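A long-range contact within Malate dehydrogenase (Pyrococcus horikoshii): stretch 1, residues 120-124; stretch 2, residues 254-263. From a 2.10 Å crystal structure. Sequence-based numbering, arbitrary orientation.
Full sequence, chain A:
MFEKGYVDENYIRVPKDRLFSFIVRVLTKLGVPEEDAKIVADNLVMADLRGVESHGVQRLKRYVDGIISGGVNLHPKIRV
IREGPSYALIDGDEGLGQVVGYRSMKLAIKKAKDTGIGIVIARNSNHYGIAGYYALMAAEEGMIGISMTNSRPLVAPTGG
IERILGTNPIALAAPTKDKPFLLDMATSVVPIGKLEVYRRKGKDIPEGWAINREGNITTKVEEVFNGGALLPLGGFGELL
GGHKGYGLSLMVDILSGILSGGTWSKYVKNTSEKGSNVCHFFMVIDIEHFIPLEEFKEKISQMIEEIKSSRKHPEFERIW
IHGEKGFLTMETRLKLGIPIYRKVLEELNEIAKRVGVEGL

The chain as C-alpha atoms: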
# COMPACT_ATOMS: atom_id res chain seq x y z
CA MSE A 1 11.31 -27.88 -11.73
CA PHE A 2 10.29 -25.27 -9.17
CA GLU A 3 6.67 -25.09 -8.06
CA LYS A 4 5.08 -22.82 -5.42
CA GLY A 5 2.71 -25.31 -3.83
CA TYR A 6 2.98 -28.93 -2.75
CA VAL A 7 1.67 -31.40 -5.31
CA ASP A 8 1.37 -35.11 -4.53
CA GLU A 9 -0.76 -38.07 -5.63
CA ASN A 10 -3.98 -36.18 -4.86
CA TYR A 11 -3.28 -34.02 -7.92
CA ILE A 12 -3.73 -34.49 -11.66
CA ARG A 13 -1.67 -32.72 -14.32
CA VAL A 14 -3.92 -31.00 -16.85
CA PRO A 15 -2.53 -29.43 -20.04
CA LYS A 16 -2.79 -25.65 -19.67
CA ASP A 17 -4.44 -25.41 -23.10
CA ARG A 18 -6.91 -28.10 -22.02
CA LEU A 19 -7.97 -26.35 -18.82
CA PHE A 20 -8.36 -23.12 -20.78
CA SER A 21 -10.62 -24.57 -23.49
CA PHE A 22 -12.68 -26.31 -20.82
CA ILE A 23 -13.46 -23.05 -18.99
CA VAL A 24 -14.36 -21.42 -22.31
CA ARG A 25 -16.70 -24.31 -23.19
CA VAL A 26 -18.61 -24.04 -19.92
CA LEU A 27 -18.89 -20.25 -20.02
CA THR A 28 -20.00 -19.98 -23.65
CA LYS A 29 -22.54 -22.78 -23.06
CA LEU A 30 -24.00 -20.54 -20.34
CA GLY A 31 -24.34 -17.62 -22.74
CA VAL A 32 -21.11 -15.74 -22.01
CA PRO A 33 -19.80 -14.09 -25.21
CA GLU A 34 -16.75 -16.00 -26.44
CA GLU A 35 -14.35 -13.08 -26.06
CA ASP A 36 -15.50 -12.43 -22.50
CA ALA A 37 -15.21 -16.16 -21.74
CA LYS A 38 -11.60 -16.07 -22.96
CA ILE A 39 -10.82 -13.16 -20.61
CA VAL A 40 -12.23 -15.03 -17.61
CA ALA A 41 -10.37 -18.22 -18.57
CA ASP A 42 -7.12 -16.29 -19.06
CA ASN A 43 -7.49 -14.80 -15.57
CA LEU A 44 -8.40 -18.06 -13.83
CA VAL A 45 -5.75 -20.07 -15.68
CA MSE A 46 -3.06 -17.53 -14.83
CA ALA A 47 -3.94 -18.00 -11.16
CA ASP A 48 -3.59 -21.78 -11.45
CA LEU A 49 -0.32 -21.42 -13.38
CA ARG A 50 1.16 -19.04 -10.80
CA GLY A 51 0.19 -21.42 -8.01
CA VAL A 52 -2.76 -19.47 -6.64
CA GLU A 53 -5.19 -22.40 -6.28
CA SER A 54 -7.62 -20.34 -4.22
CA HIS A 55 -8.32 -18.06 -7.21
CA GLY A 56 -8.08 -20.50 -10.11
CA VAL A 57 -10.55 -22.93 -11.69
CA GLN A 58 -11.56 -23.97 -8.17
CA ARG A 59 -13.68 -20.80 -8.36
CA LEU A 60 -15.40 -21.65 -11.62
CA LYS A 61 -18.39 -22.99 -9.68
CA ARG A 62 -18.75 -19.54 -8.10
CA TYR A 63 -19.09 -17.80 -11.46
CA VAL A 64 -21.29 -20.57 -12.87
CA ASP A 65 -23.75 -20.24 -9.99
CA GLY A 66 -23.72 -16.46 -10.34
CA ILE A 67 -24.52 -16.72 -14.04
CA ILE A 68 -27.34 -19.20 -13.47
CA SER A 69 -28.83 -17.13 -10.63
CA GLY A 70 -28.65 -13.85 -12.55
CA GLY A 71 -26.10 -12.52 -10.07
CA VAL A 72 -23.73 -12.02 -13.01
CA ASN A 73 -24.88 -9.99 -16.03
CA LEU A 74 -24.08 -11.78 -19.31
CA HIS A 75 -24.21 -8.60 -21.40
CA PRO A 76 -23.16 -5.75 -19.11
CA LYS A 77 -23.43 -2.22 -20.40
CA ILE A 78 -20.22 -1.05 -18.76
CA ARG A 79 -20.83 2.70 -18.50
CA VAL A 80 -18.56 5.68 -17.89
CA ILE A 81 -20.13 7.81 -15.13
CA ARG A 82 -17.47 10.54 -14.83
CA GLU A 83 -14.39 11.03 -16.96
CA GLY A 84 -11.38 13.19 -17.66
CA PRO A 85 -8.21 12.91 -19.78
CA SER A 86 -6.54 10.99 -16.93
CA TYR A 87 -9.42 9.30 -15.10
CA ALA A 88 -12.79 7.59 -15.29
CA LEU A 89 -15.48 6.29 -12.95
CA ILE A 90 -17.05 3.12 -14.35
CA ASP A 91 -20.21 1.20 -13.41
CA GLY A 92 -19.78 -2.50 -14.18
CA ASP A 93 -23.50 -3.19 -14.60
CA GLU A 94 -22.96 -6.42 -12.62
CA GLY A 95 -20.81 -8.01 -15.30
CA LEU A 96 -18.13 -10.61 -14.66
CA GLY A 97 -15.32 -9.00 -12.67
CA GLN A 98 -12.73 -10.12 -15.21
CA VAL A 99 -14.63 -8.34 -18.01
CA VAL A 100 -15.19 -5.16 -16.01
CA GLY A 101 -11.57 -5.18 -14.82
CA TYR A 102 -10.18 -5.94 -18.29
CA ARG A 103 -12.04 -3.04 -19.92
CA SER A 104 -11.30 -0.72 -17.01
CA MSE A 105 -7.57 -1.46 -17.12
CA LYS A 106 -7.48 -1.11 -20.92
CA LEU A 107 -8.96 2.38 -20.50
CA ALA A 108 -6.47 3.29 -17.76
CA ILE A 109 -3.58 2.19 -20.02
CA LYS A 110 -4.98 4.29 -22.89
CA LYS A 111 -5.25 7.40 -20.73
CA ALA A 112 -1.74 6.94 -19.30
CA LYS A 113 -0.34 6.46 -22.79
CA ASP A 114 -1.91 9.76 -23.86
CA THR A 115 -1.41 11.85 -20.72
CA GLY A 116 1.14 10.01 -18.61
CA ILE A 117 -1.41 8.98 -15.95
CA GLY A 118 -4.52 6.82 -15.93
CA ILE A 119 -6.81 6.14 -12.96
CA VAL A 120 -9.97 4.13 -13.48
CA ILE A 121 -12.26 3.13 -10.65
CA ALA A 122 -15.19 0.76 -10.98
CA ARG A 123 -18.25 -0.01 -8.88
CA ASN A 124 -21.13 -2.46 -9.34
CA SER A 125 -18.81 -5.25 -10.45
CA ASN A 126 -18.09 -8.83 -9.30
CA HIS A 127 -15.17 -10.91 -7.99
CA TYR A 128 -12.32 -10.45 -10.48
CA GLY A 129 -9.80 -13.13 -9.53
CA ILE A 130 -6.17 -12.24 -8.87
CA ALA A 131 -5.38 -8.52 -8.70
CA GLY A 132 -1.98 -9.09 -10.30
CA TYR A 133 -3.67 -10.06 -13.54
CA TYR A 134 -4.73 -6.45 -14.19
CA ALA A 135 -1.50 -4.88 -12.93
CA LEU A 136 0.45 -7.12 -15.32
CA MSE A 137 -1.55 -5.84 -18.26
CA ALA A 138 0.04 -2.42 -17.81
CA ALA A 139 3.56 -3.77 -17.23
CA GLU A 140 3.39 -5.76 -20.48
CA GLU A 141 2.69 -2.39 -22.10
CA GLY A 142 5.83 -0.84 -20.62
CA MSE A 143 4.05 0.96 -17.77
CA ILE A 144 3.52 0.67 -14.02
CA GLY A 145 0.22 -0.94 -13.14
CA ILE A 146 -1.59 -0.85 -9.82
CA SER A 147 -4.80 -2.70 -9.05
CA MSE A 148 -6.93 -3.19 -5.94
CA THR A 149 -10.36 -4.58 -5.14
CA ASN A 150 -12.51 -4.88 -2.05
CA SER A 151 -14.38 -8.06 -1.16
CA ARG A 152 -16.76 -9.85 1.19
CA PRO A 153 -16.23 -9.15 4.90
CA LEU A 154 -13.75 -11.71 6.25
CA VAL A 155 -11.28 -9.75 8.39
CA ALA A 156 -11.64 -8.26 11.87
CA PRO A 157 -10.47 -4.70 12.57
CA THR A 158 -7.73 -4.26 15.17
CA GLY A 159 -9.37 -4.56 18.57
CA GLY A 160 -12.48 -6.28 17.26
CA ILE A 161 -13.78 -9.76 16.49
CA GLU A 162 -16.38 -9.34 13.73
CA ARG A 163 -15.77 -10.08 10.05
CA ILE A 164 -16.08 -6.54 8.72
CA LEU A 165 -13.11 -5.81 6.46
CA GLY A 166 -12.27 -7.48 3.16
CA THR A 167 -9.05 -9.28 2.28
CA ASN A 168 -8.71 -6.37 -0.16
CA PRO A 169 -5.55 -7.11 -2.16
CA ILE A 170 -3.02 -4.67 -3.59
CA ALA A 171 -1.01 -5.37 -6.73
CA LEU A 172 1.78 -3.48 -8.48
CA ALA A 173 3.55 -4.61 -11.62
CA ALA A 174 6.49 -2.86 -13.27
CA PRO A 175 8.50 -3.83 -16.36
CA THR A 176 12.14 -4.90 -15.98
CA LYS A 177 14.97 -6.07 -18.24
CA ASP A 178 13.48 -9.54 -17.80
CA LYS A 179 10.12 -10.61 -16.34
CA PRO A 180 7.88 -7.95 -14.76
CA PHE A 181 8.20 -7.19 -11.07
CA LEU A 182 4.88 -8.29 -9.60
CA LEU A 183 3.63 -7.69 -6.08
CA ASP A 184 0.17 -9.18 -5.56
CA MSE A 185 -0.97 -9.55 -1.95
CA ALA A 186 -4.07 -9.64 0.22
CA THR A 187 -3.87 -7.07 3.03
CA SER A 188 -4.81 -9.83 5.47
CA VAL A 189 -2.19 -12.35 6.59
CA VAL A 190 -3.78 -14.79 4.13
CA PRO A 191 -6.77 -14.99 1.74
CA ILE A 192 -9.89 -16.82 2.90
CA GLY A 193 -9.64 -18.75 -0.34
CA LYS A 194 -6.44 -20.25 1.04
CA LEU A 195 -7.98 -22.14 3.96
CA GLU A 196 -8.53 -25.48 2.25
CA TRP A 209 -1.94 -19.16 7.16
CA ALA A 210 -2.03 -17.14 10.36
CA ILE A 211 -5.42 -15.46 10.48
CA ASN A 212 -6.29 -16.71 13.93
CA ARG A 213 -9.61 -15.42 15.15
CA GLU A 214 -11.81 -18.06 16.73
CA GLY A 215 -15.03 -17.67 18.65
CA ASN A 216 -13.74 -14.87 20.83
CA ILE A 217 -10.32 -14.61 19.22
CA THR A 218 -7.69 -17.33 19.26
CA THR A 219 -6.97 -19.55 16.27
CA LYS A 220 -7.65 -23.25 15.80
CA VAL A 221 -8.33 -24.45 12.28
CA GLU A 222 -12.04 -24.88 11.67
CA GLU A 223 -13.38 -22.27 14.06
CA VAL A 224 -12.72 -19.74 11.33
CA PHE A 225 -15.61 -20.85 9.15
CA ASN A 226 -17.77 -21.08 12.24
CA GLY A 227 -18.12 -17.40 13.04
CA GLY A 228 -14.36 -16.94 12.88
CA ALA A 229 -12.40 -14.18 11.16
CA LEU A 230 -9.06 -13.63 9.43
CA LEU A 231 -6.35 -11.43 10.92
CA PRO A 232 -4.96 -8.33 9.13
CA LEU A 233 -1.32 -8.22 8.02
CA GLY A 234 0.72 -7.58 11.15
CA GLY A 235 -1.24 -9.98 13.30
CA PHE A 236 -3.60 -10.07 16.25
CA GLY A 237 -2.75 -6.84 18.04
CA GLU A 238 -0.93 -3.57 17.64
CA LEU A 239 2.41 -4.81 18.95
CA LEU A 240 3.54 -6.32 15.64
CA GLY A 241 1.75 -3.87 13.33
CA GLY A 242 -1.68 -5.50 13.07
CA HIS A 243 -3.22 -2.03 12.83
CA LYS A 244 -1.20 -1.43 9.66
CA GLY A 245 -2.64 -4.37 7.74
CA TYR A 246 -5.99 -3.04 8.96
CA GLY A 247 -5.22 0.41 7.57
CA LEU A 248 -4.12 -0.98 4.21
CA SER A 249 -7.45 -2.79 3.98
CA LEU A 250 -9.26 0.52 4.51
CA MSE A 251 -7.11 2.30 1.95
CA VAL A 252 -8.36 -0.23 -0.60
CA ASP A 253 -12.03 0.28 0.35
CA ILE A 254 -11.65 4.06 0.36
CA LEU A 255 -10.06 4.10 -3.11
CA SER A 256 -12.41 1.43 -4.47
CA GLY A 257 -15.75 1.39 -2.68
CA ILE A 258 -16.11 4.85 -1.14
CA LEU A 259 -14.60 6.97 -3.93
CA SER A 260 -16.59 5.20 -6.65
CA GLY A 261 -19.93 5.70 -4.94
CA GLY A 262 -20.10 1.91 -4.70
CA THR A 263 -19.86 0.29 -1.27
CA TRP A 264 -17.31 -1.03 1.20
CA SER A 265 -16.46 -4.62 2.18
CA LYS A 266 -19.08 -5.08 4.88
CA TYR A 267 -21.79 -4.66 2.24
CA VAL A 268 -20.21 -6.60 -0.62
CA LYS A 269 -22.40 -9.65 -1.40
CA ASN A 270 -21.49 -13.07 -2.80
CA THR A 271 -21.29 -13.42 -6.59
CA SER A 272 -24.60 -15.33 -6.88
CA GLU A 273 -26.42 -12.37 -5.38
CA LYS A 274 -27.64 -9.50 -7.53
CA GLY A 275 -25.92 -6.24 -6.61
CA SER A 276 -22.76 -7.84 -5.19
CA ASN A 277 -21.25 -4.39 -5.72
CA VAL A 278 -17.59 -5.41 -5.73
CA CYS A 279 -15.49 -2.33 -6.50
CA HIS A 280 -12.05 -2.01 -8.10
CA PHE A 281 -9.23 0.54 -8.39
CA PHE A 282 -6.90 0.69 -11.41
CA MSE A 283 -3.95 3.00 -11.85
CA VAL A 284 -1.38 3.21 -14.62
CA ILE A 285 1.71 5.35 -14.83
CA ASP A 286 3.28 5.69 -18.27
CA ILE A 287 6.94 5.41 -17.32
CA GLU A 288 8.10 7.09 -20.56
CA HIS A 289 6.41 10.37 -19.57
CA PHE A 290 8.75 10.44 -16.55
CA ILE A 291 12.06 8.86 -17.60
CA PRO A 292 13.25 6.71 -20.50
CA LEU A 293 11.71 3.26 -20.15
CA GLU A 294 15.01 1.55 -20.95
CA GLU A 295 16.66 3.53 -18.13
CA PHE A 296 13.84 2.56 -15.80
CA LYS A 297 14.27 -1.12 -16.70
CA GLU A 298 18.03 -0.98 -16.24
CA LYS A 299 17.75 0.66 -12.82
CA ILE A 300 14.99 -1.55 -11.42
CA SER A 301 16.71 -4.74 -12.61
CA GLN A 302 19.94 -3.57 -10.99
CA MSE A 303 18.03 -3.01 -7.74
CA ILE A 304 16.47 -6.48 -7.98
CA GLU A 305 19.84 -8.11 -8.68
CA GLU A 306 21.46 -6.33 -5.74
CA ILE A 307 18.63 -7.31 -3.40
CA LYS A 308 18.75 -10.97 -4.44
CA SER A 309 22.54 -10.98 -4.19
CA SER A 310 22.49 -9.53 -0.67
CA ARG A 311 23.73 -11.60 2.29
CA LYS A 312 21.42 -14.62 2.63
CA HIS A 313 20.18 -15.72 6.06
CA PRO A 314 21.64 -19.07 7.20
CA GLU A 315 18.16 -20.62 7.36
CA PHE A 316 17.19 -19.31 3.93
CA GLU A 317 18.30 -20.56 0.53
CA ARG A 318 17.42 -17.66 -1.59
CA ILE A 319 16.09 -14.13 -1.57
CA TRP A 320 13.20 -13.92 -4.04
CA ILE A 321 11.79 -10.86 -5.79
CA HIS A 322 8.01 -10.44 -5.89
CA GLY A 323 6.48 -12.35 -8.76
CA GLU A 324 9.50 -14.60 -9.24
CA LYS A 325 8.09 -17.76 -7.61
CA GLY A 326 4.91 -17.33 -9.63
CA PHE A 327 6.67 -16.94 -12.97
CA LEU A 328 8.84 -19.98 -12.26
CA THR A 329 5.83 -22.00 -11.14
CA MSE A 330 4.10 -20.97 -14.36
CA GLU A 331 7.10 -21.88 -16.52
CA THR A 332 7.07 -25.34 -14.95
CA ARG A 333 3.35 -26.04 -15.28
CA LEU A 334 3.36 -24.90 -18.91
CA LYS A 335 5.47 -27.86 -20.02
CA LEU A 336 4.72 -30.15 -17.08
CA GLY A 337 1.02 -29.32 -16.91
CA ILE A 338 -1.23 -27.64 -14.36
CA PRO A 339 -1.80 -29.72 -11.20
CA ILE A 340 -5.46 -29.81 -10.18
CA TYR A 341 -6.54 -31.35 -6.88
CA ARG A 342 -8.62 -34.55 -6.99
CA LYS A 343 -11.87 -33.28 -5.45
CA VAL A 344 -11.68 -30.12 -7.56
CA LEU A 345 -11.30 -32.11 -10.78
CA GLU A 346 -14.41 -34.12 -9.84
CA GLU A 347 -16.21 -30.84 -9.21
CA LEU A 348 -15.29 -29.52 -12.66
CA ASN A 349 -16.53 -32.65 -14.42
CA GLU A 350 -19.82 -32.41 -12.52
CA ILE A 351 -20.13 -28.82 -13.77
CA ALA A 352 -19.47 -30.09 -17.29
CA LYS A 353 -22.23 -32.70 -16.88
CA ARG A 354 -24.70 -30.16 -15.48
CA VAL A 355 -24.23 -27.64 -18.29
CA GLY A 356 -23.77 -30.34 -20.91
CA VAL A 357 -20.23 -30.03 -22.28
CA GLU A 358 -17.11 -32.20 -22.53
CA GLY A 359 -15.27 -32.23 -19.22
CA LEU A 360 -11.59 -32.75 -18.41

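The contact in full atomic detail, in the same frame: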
# COMPACT_ATOMS: atom_id res chain seq x y z
N VAL A 120 -8.60 4.54 -13.23
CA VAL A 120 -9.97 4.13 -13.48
C VAL A 120 -10.48 3.38 -12.27
O VAL A 120 -9.81 2.47 -11.76
CB VAL A 120 -10.08 3.23 -14.74
CG1 VAL A 120 -11.53 2.78 -14.93
CG2 VAL A 120 -9.62 4.01 -15.98
N ILE A 121 -11.65 3.77 -11.80
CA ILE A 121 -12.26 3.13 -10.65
C ILE A 121 -13.61 2.58 -11.08
O ILE A 121 -14.34 3.21 -11.85
CB ILE A 121 -12.41 4.13 -9.50
CG1 ILE A 121 -11.01 4.62 -9.11
CG2 ILE A 121 -13.10 3.48 -8.32
CD1 ILE A 121 -10.99 5.69 -8.07
N ALA A 122 -13.94 1.39 -10.60
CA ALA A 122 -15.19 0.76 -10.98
C ALA A 122 -16.02 0.30 -9.79
O ALA A 122 -15.49 -0.13 -8.77
CB ALA A 122 -14.91 -0.43 -11.91
N ARG A 123 -17.33 0.43 -9.92
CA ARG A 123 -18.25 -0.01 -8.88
C ARG A 123 -19.23 -0.93 -9.59
O ARG A 123 -19.20 -1.06 -10.82
CB ARG A 123 -19.02 1.16 -8.26
CG ARG A 123 -20.02 1.80 -9.21
CD ARG A 123 -20.71 2.99 -8.58
NE ARG A 123 -21.70 3.58 -9.47
CZ ARG A 123 -21.98 4.88 -9.51
NH1 ARG A 123 -21.33 5.71 -8.70
NH2 ARG A 123 -22.90 5.35 -10.34
N ASN A 124 -20.11 -1.56 -8.81
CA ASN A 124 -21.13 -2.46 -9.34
C ASN A 124 -20.54 -3.55 -10.23
O ASN A 124 -21.04 -3.82 -11.32
CB ASN A 124 -22.19 -1.65 -10.10
CG ASN A 124 -23.46 -2.46 -10.35
OD1 ASN A 124 -23.74 -3.43 -9.65
ND2 ASN A 124 -24.23 -2.06 -11.36
N ILE A 254 -11.46 2.64 0.57
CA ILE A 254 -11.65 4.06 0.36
C ILE A 254 -11.43 4.40 -1.11
O ILE A 254 -12.21 5.14 -1.71
CB ILE A 254 -10.68 4.88 1.25
CG1 ILE A 254 -11.07 4.71 2.72
CG2 ILE A 254 -10.70 6.35 0.86
CD1 ILE A 254 -10.08 5.33 3.71
N LEU A 255 -10.38 3.84 -1.70
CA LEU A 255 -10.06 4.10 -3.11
C LEU A 255 -11.00 3.38 -4.07
O LEU A 255 -11.27 3.86 -5.17
CB LEU A 255 -8.61 3.71 -3.40
CG LEU A 255 -7.55 4.55 -2.67
CD1 LEU A 255 -6.15 3.98 -2.93
CD2 LEU A 255 -7.63 5.99 -3.13
N SER A 256 -11.51 2.22 -3.64
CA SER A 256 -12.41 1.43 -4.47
C SER A 256 -13.89 1.68 -4.20
O SER A 256 -14.59 2.25 -5.03
CB SER A 256 -12.13 -0.07 -4.26
OG SER A 256 -10.79 -0.39 -4.60
N GLY A 257 -14.35 1.26 -3.03
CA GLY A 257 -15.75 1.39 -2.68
C GLY A 257 -16.32 2.76 -2.36
O GLY A 257 -17.39 3.11 -2.86
N ILE A 258 -15.62 3.53 -1.52
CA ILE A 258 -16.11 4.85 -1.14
C ILE A 258 -16.00 5.88 -2.27
O ILE A 258 -16.99 6.56 -2.60
CB ILE A 258 -15.36 5.40 0.10
CG1 ILE A 258 -15.41 4.38 1.24
CG2 ILE A 258 -16.00 6.70 0.56
CD1 ILE A 258 -16.82 4.03 1.70
N LEU A 259 -14.82 6.00 -2.86
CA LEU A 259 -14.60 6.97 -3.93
C LEU A 259 -15.45 6.76 -5.18
O LEU A 259 -15.80 7.72 -5.87
CB LEU A 259 -13.12 6.97 -4.33
CG LEU A 259 -12.67 7.94 -5.42
CD1 LEU A 259 -12.95 9.39 -4.99
CD2 LEU A 259 -11.17 7.74 -5.67
N SER A 260 -15.80 5.51 -5.47
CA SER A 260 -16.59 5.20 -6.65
C SER A 260 -18.09 5.37 -6.45
O SER A 260 -18.86 5.32 -7.41
CB SER A 260 -16.34 3.75 -7.07
OG SER A 260 -16.91 2.87 -6.12
N GLY A 261 -18.51 5.58 -5.21
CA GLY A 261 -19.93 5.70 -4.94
C GLY A 261 -20.52 4.29 -4.91
O GLY A 261 -21.73 4.11 -5.04
N GLY A 262 -19.65 3.29 -4.77
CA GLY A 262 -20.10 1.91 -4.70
C GLY A 262 -20.40 1.58 -3.25
O GLY A 262 -21.30 2.16 -2.65
N THR A 263 -19.66 0.63 -2.67
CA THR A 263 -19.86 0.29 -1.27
C THR A 263 -18.60 -0.35 -0.71
O THR A 263 -17.73 -0.78 -1.47
CB THR A 263 -21.07 -0.67 -1.07
OG1 THR A 263 -21.44 -0.68 0.31
CG2 THR A 263 -20.72 -2.09 -1.49

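Three residues carry this contact: I121 and R123 on the strand, and S260 on the second stretch. The strand supplies its two by simple alternation. I121 and R123 both point their CA-to-CB bonds toward the second stretch, while A122 between them points away, so two successive inward positions can be given different chemistry. The first is apolar and fully buried; the second is polar, partly exposed and long enough to reach the carbonyl of S260. Together the two stretches bury 310 Å², counted over both sides.

I121 covers the most surface. With chi1 in m and chi2 in t, I121 CD1 is 3.2 Å from L259 CD2, a tight apolar contact, and 3.4 Å from L255 O. L259 sets out sideways from its CA, but its t, p rotamer brings the end of the side chain nearer to the strand. The other branch of I121 also finds neighbors: I121 CG2 lies 3.5 Å from S260 CB and 3.8 Å from S256 O. A beta-branched residue suits this place, because it is at home in an extended strand and fills two directions at once. The carbonyl oxygens it touches are packing neighbors, not partners.

S260 faces the strand and is buried, so its hydroxyl needs a polar partner, and it finds one within its own stretch. In the p rotamer, OG donates to the backbone of the preceding turn, with S260 OG 2.6 Å from S256 O. It also receives a weak bond from the chain beyond, G262 N to S260 OG at 3.1 Å. The small side chain thus links S256 O to G262 N, and its CB packs on I121. S260 OG also approaches the arginine, lying 3.5 Å from R123 CB.

The one hydrogen bond between the stretches uses the backbone of this same serine: R123 NH1 donates to S260 O at 2.8 Å, with an N-H...O angle of 151°. The acceptor sits at the edge of the guanidinium, near its plane, where an N-H can point at it. R123 gets there with chi1 in p and chi2 and chi3 both t, an extended reach that carries the side chain along the turn. On the way, R123 CD passes 3.9 Å from G261 O. R123 NE is hydrogen-bonded elsewhere in the structure, so the guanidinium has a second bond besides the one to S260 O.

The glycines make room for that arginine. G261, with positive phi, closes a Schellman motif and ends a type I turn from I258; its backbone angles alone call for glycine, and a CB there would lie 2.9 Å from R123 NH1. At G262 the strand comes close, with the CA atoms of R123 and G262 5.0 Å apart and R123 CB 3.8 Å from G262 CA. An ideal CB on G262 would clash with R123 CB at 3.0 Å. The rule is compact: an apolar anchor, a self-satisfied serine, and an arginine that runs past two glycines to a backbone carbonyl.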